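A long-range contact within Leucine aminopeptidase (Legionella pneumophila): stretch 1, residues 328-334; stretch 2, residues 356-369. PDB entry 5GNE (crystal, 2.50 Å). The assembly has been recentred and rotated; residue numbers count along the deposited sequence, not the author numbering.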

# COMPACT_ATOMS: atom_id res chain seq x y z
N THR A 328 7.33 -9.28 -0.40
CA THR A 328 6.68 -8.12 0.15
C THR A 328 7.32 -7.70 1.46
O THR A 328 7.68 -8.53 2.26
N THR A 329 7.48 -6.40 1.65
CA THR A 329 7.86 -5.87 2.96
C THR A 329 7.03 -4.63 3.30
O THR A 329 6.63 -3.87 2.41
N TYR A 330 6.76 -4.43 4.59
CA TYR A 330 5.85 -3.37 5.03
C TYR A 330 6.35 -2.65 6.30
O TYR A 330 6.09 -3.10 7.41
N PRO A 331 7.11 -1.55 6.13
CA PRO A 331 7.48 -0.74 7.31
C PRO A 331 6.31 0.13 7.78
O PRO A 331 5.62 0.74 6.95
N SER A 332 6.09 0.21 9.09
CA SER A 332 4.97 0.98 9.63
C SER A 332 5.33 1.97 10.76
O SER A 332 6.20 1.71 11.59
N ALA A 333 4.62 3.10 10.79
CA ALA A 333 4.79 4.15 11.79
C ALA A 333 4.53 3.72 13.24
O ALA A 333 5.17 4.23 14.16
N THR A 334 3.60 2.79 13.44
CA THR A 334 3.16 2.39 14.78
C THR A 334 3.12 0.87 14.96
O THR A 334 3.11 0.14 13.97
N GLU A 356 9.80 14.35 10.81
CA GLU A 356 11.05 13.60 10.97
C GLU A 356 10.82 12.12 10.63
O GLU A 356 11.64 11.48 9.95
N HIS A 357 9.66 11.61 11.03
CA HIS A 357 9.28 10.22 10.84
C HIS A 357 9.11 9.83 9.36
O HIS A 357 9.63 8.82 8.90
N MET A 358 8.45 10.70 8.61
CA MET A 358 8.32 10.55 7.17
C MET A 358 9.65 10.64 6.46
O MET A 358 9.93 9.83 5.56
N VAL A 359 10.48 11.60 6.87
CA VAL A 359 11.81 11.70 6.30
C VAL A 359 12.53 10.37 6.48
O VAL A 359 13.17 9.89 5.56
N ASN A 360 12.41 9.74 7.65
CA ASN A 360 13.06 8.45 7.87
C ASN A 360 12.50 7.34 6.95
O ASN A 360 13.27 6.55 6.41
N PHE A 361 11.18 7.28 6.76
CA PHE A 361 10.60 6.35 5.78
C PHE A 361 11.08 6.65 4.35
O PHE A 361 11.34 5.73 3.58
N THR A 362 11.25 7.92 4.02
CA THR A 362 11.86 8.25 2.73
C THR A 362 13.29 7.74 2.62
O THR A 362 13.66 7.16 1.60
N LYS A 363 14.07 7.90 3.69
CA LYS A 363 15.41 7.33 3.71
C LYS A 363 15.35 5.83 3.47
O LYS A 363 16.04 5.31 2.58
N LEU A 364 14.51 5.15 4.24
CA LEU A 364 14.39 3.71 4.12
C LEU A 364 14.06 3.29 2.70
O LEU A 364 14.75 2.48 2.13
N GLY A 365 13.02 3.90 2.13
CA GLY A 365 12.65 3.69 0.75
C GLY A 365 13.78 3.86 -0.25
O GLY A 365 13.95 3.04 -1.18
N LEU A 366 14.58 4.90 -0.08
CA LEU A 366 15.66 5.17 -1.03
C LEU A 366 16.81 4.17 -0.90
O LEU A 366 17.36 3.74 -1.90
N ALA A 367 17.18 3.80 0.33
CA ALA A 367 18.16 2.72 0.54
C ALA A 367 17.66 1.41 -0.10
O ALA A 367 18.41 0.67 -0.78
N PHE A 368 16.39 1.12 0.13
CA PHE A 368 15.71 -0.01 -0.49
C PHE A 368 15.89 0.02 -2.01
O PHE A 368 16.35 -0.94 -2.62
N ILE A 369 15.54 1.15 -2.61
CA ILE A 369 15.65 1.32 -4.05
C ILE A 369 17.10 1.22 -4.54
O ILE A 369 17.38 0.60 -5.56

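A helix that packs against an extended segment presents one stripe of its surface, and the residues on that stripe recur every three or four positions. The contact between residues 328-334 and the helical stretch 356-369 of this leucine aminopeptidase illustrates the rule well. H357, F361, L364 and F368 direct their CA-to-CB bonds toward the other stretch, with spacings of four, three and four, while the intervening side chains make no contact with it. Continuous backbone hydrogen bonds, such as F361 N to H357 O and F368 N to L364 O, hold this spacing in place.

On the extended segment the pattern alternates instead. T329 and P331 point toward the helix; T328 and S332 point away, and Y330 lies out of reach. The backbone register follows the same order, with T329 nearest F368, P331 nearest F361 and A333 nearest H357 by CA atoms, so that the segment advances as the helix recedes in sequence.

F361 buries the largest area of any residue here. With chi1 in the m well (-79°) and chi2 at 90°, its ring reaches across to the segment and meets it with its far end. Its CE2 lies 3.6 Å from P331 O and 3.8 Å from P331 CB, and its CZ comes within 3.4 Å of S332 C. P331 O and S332 C lie at the ring edge, near its plane. S332 therefore takes part through its main chain although its CA-to-CB bond points away.

P331 is shared between two helix residues. Its CB also packs against L364 CD2 at 3.6 Å, an apolar contact that L364 reaches with chi1 t (176°) and chi2 p (60°). The proline ring, puckered C-gamma endo, offers its CB to both neighbours.

At one end, F368 adopts chi1 t (-170°) and chi2 80°, bringing CE1 to 3.8 Å from T329 CG2. T329, also t at chi1 (-177°), thus presents its methyl group to the aromatic ring, while its hydroxyl is hydrogen-bonded elsewhere in the structure.

The other end supplies the one hydrogen bond between the stretches. H357, with chi1 t (-151°) and chi2 42°, extends its imidazole so that NE2 donates to A333 O. The bond from H357 NE2 to A333 O is weak at 3.3 Å, yet nearly straight, with an angle of 165° at the hydrogen, and the acceptor lies at the ring edge, near its plane, as such a donor requires. A333 CB, pointing sideways, is 3.7 Å from H357 NE2 and 4.3 Å from F361 CZ.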

# COMPACT_ATOMS: atom_id res chain seq x y z
CB THR A 328 5.19 -8.47 0.34
OG1 THR A 328 4.45 -8.04 -0.81
CG2 THR A 328 4.61 -7.88 1.56
CB THR A 329 9.36 -5.53 3.02
OG1 THR A 329 9.69 -5.08 4.34
CG2 THR A 329 9.71 -4.42 2.05
CB TYR A 330 4.44 -3.97 5.23
CG TYR A 330 3.33 -3.04 5.73
CD1 TYR A 330 3.46 -1.65 5.74
CD2 TYR A 330 2.14 -3.57 6.18
CE1 TYR A 330 2.43 -0.83 6.22
CE2 TYR A 330 1.11 -2.78 6.66
CZ TYR A 330 1.26 -1.42 6.68
OH TYR A 330 0.22 -0.65 7.14
CB PRO A 331 8.64 0.11 6.79
CG PRO A 331 8.35 0.28 5.32
CD PRO A 331 7.69 -1.02 4.88
CB SER A 332 3.91 0.01 10.10
OG SER A 332 2.76 0.69 10.52
CB ALA A 333 3.90 5.35 11.44
CB THR A 334 1.75 2.94 15.12
OG1 THR A 334 0.82 2.46 14.15
CG2 THR A 334 1.73 4.46 15.08
CB GLU A 356 11.58 13.71 12.41
CG GLU A 356 12.97 13.10 12.63
CD GLU A 356 13.61 13.48 13.97
OE1 GLU A 356 14.76 13.96 13.98
OE2 GLU A 356 12.95 13.29 15.01
CB HIS A 357 7.98 9.98 11.63
CG HIS A 357 7.80 8.58 12.13
ND1 HIS A 357 8.82 7.85 12.69
CD2 HIS A 357 6.68 7.83 12.29
CE1 HIS A 357 8.37 6.68 13.08
NE2 HIS A 357 7.06 6.65 12.86
CB MET A 358 7.38 11.61 6.66
CG MET A 358 5.99 11.45 7.23
SD MET A 358 4.84 12.53 6.42
CE MET A 358 3.42 12.19 7.37
CB VAL A 359 12.65 12.84 6.94
CG1 VAL A 359 14.13 12.66 6.59
CG2 VAL A 359 12.17 14.21 6.47
CB ASN A 360 12.98 8.03 9.33
CG ASN A 360 13.99 8.78 10.23
OD1 ASN A 360 14.99 9.34 9.75
ND2 ASN A 360 13.73 8.78 11.54
CB PHE A 361 9.08 6.39 5.80
CG PHE A 361 8.47 5.62 6.93
CD1 PHE A 361 8.21 6.23 8.15
CD2 PHE A 361 8.16 4.28 6.79
CE1 PHE A 361 7.66 5.53 9.22
CE2 PHE A 361 7.59 3.56 7.84
CZ PHE A 361 7.34 4.19 9.06
CB THR A 362 11.85 9.78 2.46
OG1 THR A 362 10.53 10.26 2.67
CG2 THR A 362 12.25 10.09 1.04
CB LYS A 363 16.12 7.63 5.03
CG LYS A 363 16.59 9.07 5.16
CD LYS A 363 17.25 9.36 6.50
CE LYS A 363 17.87 10.76 6.46
NZ LYS A 363 18.27 11.28 7.77
CB LEU A 364 13.32 3.18 5.07
CG LEU A 364 13.08 1.68 4.91
CD1 LEU A 364 14.34 0.90 5.18
CD2 LEU A 364 11.96 1.24 5.86
CB LEU A 366 16.15 6.61 -0.86
CG LEU A 366 15.17 7.65 -1.42
CD1 LEU A 366 15.54 9.09 -1.07
CD2 LEU A 366 15.04 7.51 -2.91
CB ALA A 367 18.43 2.54 2.01
CB PHE A 368 14.25 0.03 -0.09
CG PHE A 368 13.46 -1.18 -0.46
CD1 PHE A 368 13.53 -2.34 0.30
CD2 PHE A 368 12.58 -1.14 -1.53
CE1 PHE A 368 12.76 -3.46 -0.04
CE2 PHE A 368 11.81 -2.24 -1.87
CZ PHE A 368 11.90 -3.40 -1.12
CB ILE A 369 15.05 2.65 -4.49
CG1 ILE A 369 13.53 2.61 -4.41
CG2 ILE A 369 15.42 2.97 -5.91
CD1 ILE A 369 12.92 3.93 -4.75